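PDB 6UB0: Glyco_hydro_cc domain-containing protein, which hydrolyses the beta-1,3-glucan curdlan as an exo-acting fungal glucanase of glycoside hydrolase family GH128 (subgroup III). Local coordinates for residues S26-P31 against I40-M45; N69-N74 against T171-E176. One frame throughout, in Å; residues are numbered along the deposited sequence.

Contact 1: S26-P31 against I40-M45; sequences SYNWEP and IEYVPM. With BGC (beta-D-glucopyranose), chain B.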
loop_
_atom_site.group_PDB
_atom_site.type_symbol
_atom_site.label_atom_id
_atom_site.label_comp_id
_atom_site.label_asym_id
_atom_site.label_seq_id
_atom_site.Cartn_x
_atom_site.Cartn_y
_atom_site.Cartn_z
ATOM N N SER A 26 6.817 0.506 -6.976
ATOM C CA SER A 26 6.187 1.823 -7.008
ATOM C C SER A 26 4.687 1.669 -7.174
ATOM O O SER A 26 4.234 0.640 -7.712
ATOM C CB SER A 26 6.722 2.675 -8.073
ATOM O OG SER A 26 6.328 2.183 -9.309
ATOM N N TYR A 27 3.944 2.696 -6.754
ATOM C CA TYR A 27 2.512 2.829 -7.094
ATOM C C TYR A 27 2.197 4.298 -6.931
ATOM O O TYR A 27 2.993 4.996 -6.319
ATOM C CB TYR A 27 1.668 1.838 -6.277
ATOM C CG TYR A 27 1.159 2.324 -4.950
ATOM C CD1 TYR A 27 2.034 2.482 -3.882
ATOM C CD2 TYR A 27 -0.188 2.644 -4.760
ATOM C CE1 TYR A 27 1.571 2.961 -2.655
ATOM C CE2 TYR A 27 -0.665 3.040 -3.524
ATOM C CZ TYR A 27 0.217 3.226 -2.476
ATOM O OH TYR A 27 -0.185 3.724 -1.250
ATOM N N ASN A 28 1.072 4.682 -7.472
ATOM C CA ASN A 28 0.635 6.076 -7.549
ATOM C C ASN A 28 -0.863 6.208 -7.329
ATOM O O ASN A 28 -1.416 7.222 -7.793
ATOM C CB ASN A 28 0.990 6.646 -8.915
ATOM C CG ASN A 28 0.329 5.998 -10.107
ATOM O OD1 ASN A 28 -0.291 4.932 -10.033
ATOM N ND2 ASN A 28 0.454 6.683 -11.219
ATOM N N TRP A 29 -1.466 5.254 -6.627
ATOM C CA TRP A 29 -2.922 5.282 -6.319
ATOM C C TRP A 29 -3.757 5.341 -7.592
ATOM O O TRP A 29 -4.955 5.723 -7.484
ATOM C CB TRP A 29 -3.231 6.504 -5.459
ATOM C CG TRP A 29 -2.654 6.505 -4.082
ATOM C CD1 TRP A 29 -3.219 5.948 -2.983
ATOM C CD2 TRP A 29 -1.409 7.091 -3.649
ATOM N NE1 TRP A 29 -2.419 6.132 -1.897
ATOM C CE2 TRP A 29 -1.305 6.833 -2.269
ATOM C CE3 TRP A 29 -0.385 7.791 -4.284
ATOM C CZ2 TRP A 29 -0.213 7.213 -1.496
ATOM C CZ3 TRP A 29 0.688 8.216 -3.507
ATOM C CH2 TRP A 29 0.749 7.978 -2.135
ATOM N N GLU A 30 -3.182 5.009 -8.757
ATOM C CA GLU A 30 -3.891 5.054 -10.040
ATOM C C GLU A 30 -3.778 3.671 -10.647
ATOM O O GLU A 30 -2.949 2.867 -10.207
ATOM C CB GLU A 30 -3.287 6.054 -11.026
ATOM C CG GLU A 30 -3.391 7.488 -10.587
ATOM C CD GLU A 30 -4.825 7.945 -10.504
ATOM O OE1 GLU A 30 -5.682 7.375 -11.236
ATOM O OE2 GLU A 30 -5.078 8.844 -9.679
ATOM N N PRO A 31 -4.586 3.397 -11.689
ATOM C CA PRO A 31 -4.458 2.146 -12.439
ATOM C C PRO A 31 -3.319 2.143 -13.491
ATOM O O PRO A 31 -2.941 1.055 -13.952
ATOM C CB PRO A 31 -5.874 2.052 -13.054
ATOM C CG PRO A 31 -6.222 3.499 -13.374
ATOM C CD PRO A 31 -5.715 4.238 -12.154
ATOM N N ILE A 40 12.156 -1.121 -11.425
ATOM C CA ILE A 40 11.148 -1.160 -10.315
ATOM C C ILE A 40 9.777 -1.531 -10.849
ATOM O O ILE A 40 9.431 -1.110 -11.966
ATOM C CB ILE A 40 11.142 0.106 -9.461
ATOM C CG1 ILE A 40 11.134 1.367 -10.299
ATOM C CG2 ILE A 40 12.281 0.117 -8.431
ATOM C CD1 ILE A 40 11.162 2.585 -9.454
ATOM N N GLU A 41 9.108 -2.405 -10.096
ATOM C CA GLU A 41 7.820 -3.022 -10.461
ATOM C C GLU A 41 6.769 -1.978 -10.117
ATOM O O GLU A 41 6.644 -1.674 -8.958
ATOM C CB GLU A 41 7.542 -4.298 -9.681
ATOM C CG GLU A 41 6.196 -4.904 -10.033
ATOM C CD GLU A 41 5.773 -6.041 -9.127
ATOM O OE1 GLU A 41 6.681 -6.769 -8.681
ATOM O OE2 GLU A 41 4.540 -6.195 -8.891
ATOM N N TYR A 42 6.096 -1.438 -11.127
ATOM C CA TYR A 42 4.867 -0.639 -10.913
ATOM C C TYR A 42 3.729 -1.598 -10.538
ATOM O O TYR A 42 3.559 -2.713 -11.126
ATOM C CB TYR A 42 4.505 0.160 -12.165
ATOM C CG TYR A 42 3.164 0.813 -12.073
ATOM C CD1 TYR A 42 2.975 1.863 -11.188
ATOM C CD2 TYR A 42 2.082 0.347 -12.806
ATOM C CE1 TYR A 42 1.754 2.487 -11.079
ATOM C CE2 TYR A 42 0.851 0.970 -12.696
ATOM C CZ TYR A 42 0.690 2.015 -11.798
ATOM O OH TYR A 42 -0.498 2.638 -11.638
ATOM N N VAL A 43 2.912 -1.174 -9.571
ATOM C CA VAL A 43 1.741 -1.969 -9.143
ATOM C C VAL A 43 0.487 -1.154 -9.431
ATOM O O VAL A 43 0.220 -0.149 -8.789
ATOM C CB VAL A 43 1.833 -2.364 -7.659
ATOM C CG1 VAL A 43 0.625 -3.188 -7.264
ATOM C CG2 VAL A 43 3.119 -3.103 -7.379
ATOM N N PRO A 44 -0.357 -1.586 -10.394
ATOM C CA PRO A 44 -1.619 -0.890 -10.639
ATOM C C PRO A 44 -2.560 -0.969 -9.437
ATOM O O PRO A 44 -2.500 -1.967 -8.706
ATOM C CB PRO A 44 -2.194 -1.630 -11.860
ATOM C CG PRO A 44 -0.992 -2.270 -12.484
ATOM C CD PRO A 44 -0.103 -2.668 -11.328
ATOM N N MET A 45 -3.335 0.106 -9.237
ATOM C CA MET A 45 -4.412 0.155 -8.216
ATOM C C MET A 45 -5.783 0.394 -8.849
ATOM O O MET A 45 -5.956 1.331 -9.619
ATOM C CB MET A 45 -4.105 1.189 -7.140
ATOM C CG MET A 45 -5.323 1.436 -6.245
ATOM S SD MET A 45 -5.034 2.639 -4.946
ATOM C CE MET A 45 -4.298 1.634 -3.667
HETATM C C2 BGC B . -5.480 9.967 -2.670
HETATM C C3 BGC B . -4.742 9.724 -3.954
HETATM C C4 BGC B . -3.503 10.591 -3.903
HETATM C C5 BGC B . -2.690 10.287 -2.627
HETATM C C6 BGC B . -1.438 11.113 -2.298
HETATM C C1 BGC B . -4.635 9.739 -1.447
HETATM O O2 BGC B . -6.554 9.019 -2.679
HETATM O O3 BGC B . -5.570 9.896 -5.144
HETATM O O4 BGC B . -2.848 10.292 -5.135
HETATM O O5 BGC B . -3.439 10.528 -1.430
HETATM O O6 BGC B . -1.808 12.514 -2.421
HETATM O O HOH W 1 -0.949 2.226 -8.451
#
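Ser26 and Tyr42 pair as neighbours on parallel strands 23-27 and 41-42 of the TIM barrel, where Ser26 N bonds to Glu41 O at 3.0 Å and Ser26 O receives Val43 N, the chain beyond each strand turning out at the C-terminal end of the barrel that carries the glycan pocket. There Met45 N donates to Glu30 O at 3.0 Å, from above the carbonyl plane, and draws the two loops together. The Tyr42 hydroxyl reaches between them, 2.8 Å from both Asn28 OD1 and Glu30 O. CG of Tyr42 stands anti to its backbone N, beside the carbonyl carbon (chi1 171°), and Asn28 OD1 lies at the ring edge, in its plane, with amide and ring planes 88° apart. Asn28 OD1 also accepts Glu30 N, an Asx turn that shapes the backbone leading past Trp29. A water sits 2.7 Å from both Glu30 O and Val43 O, within donating distance of each. The bent Met45 chain lies against Trp29 and Tyr27: SD is oblique to the Trp29 indole in a Met-aromatic contact, and CE touches Tyr27 CE2 at 3.9 Å. Trp29 is a sugar platform of the pocket; its NE1 bonds Glu176 OE2, Tyr27 OH, hydrogen-bonded to Thr175 O, sits over one indole face toward the rim, and on the opposite face BGC C5 lies over the ring centre, 3.6 Å from Trp29 CD2.

Contact 2: N69-N74 against T171-E176; sequences NLLAFN and TVWVTE. With GLC (alpha-D-glucopyranose), chain C.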
loop_
_atom_site.group_PDB
_atom_site.type_symbol
_atom_site.label_atom_id
_atom_site.label_comp_id
_atom_site.label_asym_id
_atom_site.label_seq_id
_atom_site.Cartn_x
_atom_site.Cartn_y
_atom_site.Cartn_z
ATOM N N ASN A 69 1.564 -7.864 -9.565
ATOM C CA ASN A 69 0.723 -7.557 -8.385
ATOM C C ASN A 69 -0.324 -6.524 -8.773
ATOM O O ASN A 69 -0.055 -5.687 -9.609
ATOM C CB ASN A 69 1.529 -7.008 -7.199
ATOM C CG ASN A 69 2.458 -8.011 -6.562
ATOM O OD1 ASN A 69 2.010 -8.894 -5.870
ATOM N ND2 ASN A 69 3.761 -7.917 -6.832
ATOM N N LEU A 70 -1.501 -6.604 -8.156
ATOM C CA LEU A 70 -2.557 -5.601 -8.356
ATOM C C LEU A 70 -3.102 -5.218 -6.982
ATOM O O LEU A 70 -3.356 -6.140 -6.163
ATOM C CB LEU A 70 -3.706 -6.159 -9.188
ATOM C CG LEU A 70 -3.356 -6.603 -10.604
ATOM C CD1 LEU A 70 -4.537 -7.328 -11.218
ATOM C CD2 LEU A 70 -2.937 -5.422 -11.449
ATOM N N LEU A 71 -3.414 -3.945 -6.804
ATOM C CA LEU A 71 -4.008 -3.434 -5.519
ATOM C C LEU A 71 -5.478 -3.037 -5.715
ATOM O O LEU A 71 -5.827 -2.406 -6.750
ATOM C CB LEU A 71 -3.273 -2.198 -4.995
ATOM C CG LEU A 71 -1.858 -2.417 -4.510
ATOM C CD1 LEU A 71 -1.075 -1.122 -4.577
ATOM C CD2 LEU A 71 -1.779 -3.045 -3.123
ATOM N N ALA A 72 -6.269 -3.231 -4.663
ATOM C CA ALA A 72 -7.698 -2.876 -4.674
ATOM C C ALA A 72 -7.906 -1.518 -3.998
ATOM O O ALA A 72 -6.915 -0.796 -3.804
ATOM C CB ALA A 72 -8.486 -3.962 -4.005
ATOM N N PHE A 73 -9.148 -1.226 -3.593
ATOM C CA PHE A 73 -9.656 0.133 -3.315
ATOM C C PHE A 73 -8.821 0.810 -2.214
ATOM O O PHE A 73 -8.305 0.183 -1.284
ATOM C CB PHE A 73 -11.150 0.036 -2.979
ATOM C CG PHE A 73 -11.832 -1.108 -3.715
ATOM C CD1 PHE A 73 -11.918 -1.116 -5.105
ATOM C CD2 PHE A 73 -12.380 -2.183 -3.015
ATOM C CE1 PHE A 73 -12.538 -2.155 -5.795
ATOM C CE2 PHE A 73 -13.010 -3.229 -3.708
ATOM C CZ PHE A 73 -13.065 -3.219 -5.088
ATOM N N ASN A 74 -8.700 2.118 -2.352
ATOM C CA ASN A 74 -7.995 2.997 -1.373
ATOM C C ASN A 74 -8.920 3.457 -0.245
ATOM O O ASN A 74 -9.660 4.419 -0.455
ATOM C CB ASN A 74 -7.417 4.204 -2.063
ATOM C CG ASN A 74 -6.359 4.831 -1.196
ATOM O OD1 ASN A 74 -5.375 4.198 -0.863
ATOM N ND2 ASN A 74 -6.619 6.048 -0.767
ATOM N N THR A 171 0.268 -12.573 4.273
ATOM C CA THR A 171 1.141 -11.374 4.382
ATOM C C THR A 171 0.333 -10.089 4.234
ATOM O O THR A 171 -0.830 -10.177 3.785
ATOM C CB THR A 171 2.278 -11.439 3.353
ATOM O OG1 THR A 171 3.333 -10.579 3.801
ATOM C CG2 THR A 171 1.812 -11.061 1.964
ATOM N N VAL A 172 0.925 -8.957 4.623
ATOM C CA VAL A 172 0.355 -7.604 4.371
ATOM C C VAL A 172 1.368 -6.738 3.618
ATOM O O VAL A 172 2.577 -6.798 3.928
ATOM C CB VAL A 172 -0.153 -6.868 5.637
ATOM C CG1 VAL A 172 -0.897 -7.800 6.602
ATOM C CG2 VAL A 172 0.920 -6.107 6.400
ATOM N N TRP A 173 0.858 -5.820 2.798
ATOM C CA TRP A 173 1.658 -4.610 2.449
ATOM C C TRP A 173 1.176 -3.409 3.290
ATOM O O TRP A 173 -0.011 -3.093 3.266
ATOM C CB TRP A 173 1.577 -4.251 0.974
ATOM C CG TRP A 173 2.014 -5.332 0.037
ATOM C CD1 TRP A 173 2.223 -6.655 0.294
ATOM C CD2 TRP A 173 2.148 -5.169 -1.377
ATOM N NE1 TRP A 173 2.568 -7.308 -0.860
ATOM C CE2 TRP A 173 2.497 -6.426 -1.904
ATOM C CE3 TRP A 173 2.050 -4.059 -2.231
ATOM C CZ2 TRP A 173 2.754 -6.601 -3.264
ATOM C CZ3 TRP A 173 2.247 -4.244 -3.586
ATOM C CH2 TRP A 173 2.599 -5.507 -4.094
ATOM N N VAL A 174 2.110 -2.695 3.882
ATOM C CA VAL A 174 1.840 -1.369 4.506
ATOM C C VAL A 174 2.058 -0.320 3.422
ATOM O O VAL A 174 3.231 0.139 3.200
ATOM C CB VAL A 174 2.700 -1.062 5.745
ATOM C CG1 VAL A 174 2.187 0.190 6.421
ATOM C CG2 VAL A 174 2.774 -2.207 6.755
ATOM N N THR A 175 1.036 -0.055 2.665
ATOM C CA THR A 175 1.173 0.744 1.410
ATOM C C THR A 175 1.255 2.234 1.733
ATOM O O THR A 175 1.538 2.992 0.836
ATOM C CB THR A 175 0.094 0.400 0.380
ATOM O OG1 THR A 175 -1.201 0.486 0.947
ATOM C CG2 THR A 175 0.183 -1.028 -0.138
ATOM N N GLU A 176 0.938 2.629 2.978
ATOM C CA GLU A 176 1.153 4.006 3.464
ATOM C C GLU A 176 1.559 3.925 4.936
ATOM O O GLU A 176 0.798 3.383 5.716
ATOM C CB GLU A 176 -0.088 4.881 3.446
ATOM C CG GLU A 176 -0.610 5.290 2.089
ATOM C CD GLU A 176 -1.841 6.165 2.091
ATOM O OE1 GLU A 176 -2.235 6.638 3.176
ATOM O OE2 GLU A 176 -2.457 6.316 1.028
HETATM C C1 GLC C . -4.554 8.815 3.170
HETATM C C2 GLC C . -5.142 8.769 1.751
HETATM C C3 GLC C . -4.759 10.018 0.956
HETATM C C4 GLC C . -5.102 11.283 1.789
HETATM C C5 GLC C . -4.567 11.198 3.193
HETATM C C6 GLC C . -4.876 12.406 4.101
HETATM O O1 GLC C . -3.123 8.920 3.196
HETATM O O2 GLC C . -4.769 7.633 0.934
HETATM O O3 GLC C . -5.429 9.990 -0.304
HETATM O O4 GLC C . -4.456 12.371 1.217
HETATM O O5 GLC C . -5.101 10.012 3.782
HETATM O O6 GLC C . -6.128 12.871 3.689
#
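Asn74 and Glu176 converge on one hydroxyl of the bound glucose at the C-terminal mouth of the TIM barrel, from the loop after strand 69-71 and from strand 172-176; the two strands do not pair but face each other across the barrel interior, their axes 11.3 Å apart at closest. Asn74 ND2 gives GLC O2 a nearly straight bond of 3.0 Å (171°), while the same O2 donates to Glu176 OE2 at 2.7 Å, so that this oxygen is gripped from both segments. At the other carboxylate oxygen, the anomeric GLC O1 lies 2.4 Å from Glu176 OE1, too short for its length to be taken at face value. The two side chains cross at about a right angle, their flat groups 46° apart, with Asn74 OD1 and Glu176 OE2 4.1 Å apart. The Glu176 chain runs extended beyond CG (chi2 -180°), which carries CD away from the strand toward the sugar. Other pocket residues hold these groups: His144 NE2 bonds Glu176 OE1, and Asn74 ND2 also bonds Gln81 OE1.

Deeper in the barrel the contact turns apolar. One branch of Leu71, CD2, bridges Thr175 CG2 and Trp173 CE3, at 4.1 Å from each, the Leu71 and Thr175 side chains passing each other as they point opposite ways. Further in, Trp173 NE1 is held by Glu204 and its rings stack on Phe138. The far end of the indole meets the Asn69 amide, whose ND2 is bonded to Glu41; the two planes stand 70° apart, with Asn69 CG at the ring edge, 3.5 Å from Trp173 CH2.

How the contacts relate
Contact 1 closes before contact 2 opens along the chain, and their centres lie 10 Å apart within one TIM barrel. Contact 1 joins adjacent strands 23-27 and 41-42; contact 2 spans the interior from strand 69-71 to strand 172-180. Backbone bonds between Pro44 and Leu71 continue the barrel wall from one contact into the other. Two polar links cross between them, Glu41 OE2 with Asn69 ND2 and Tyr27 OH with Thr175 O, both 2.8 Å and probably hydrogen bonds. At the mouth, Trp29 CD1 packs against Asn74 OD1. The aromatic platform of one and the polar sugar-binding residues of the other thus line a single glycan pocket.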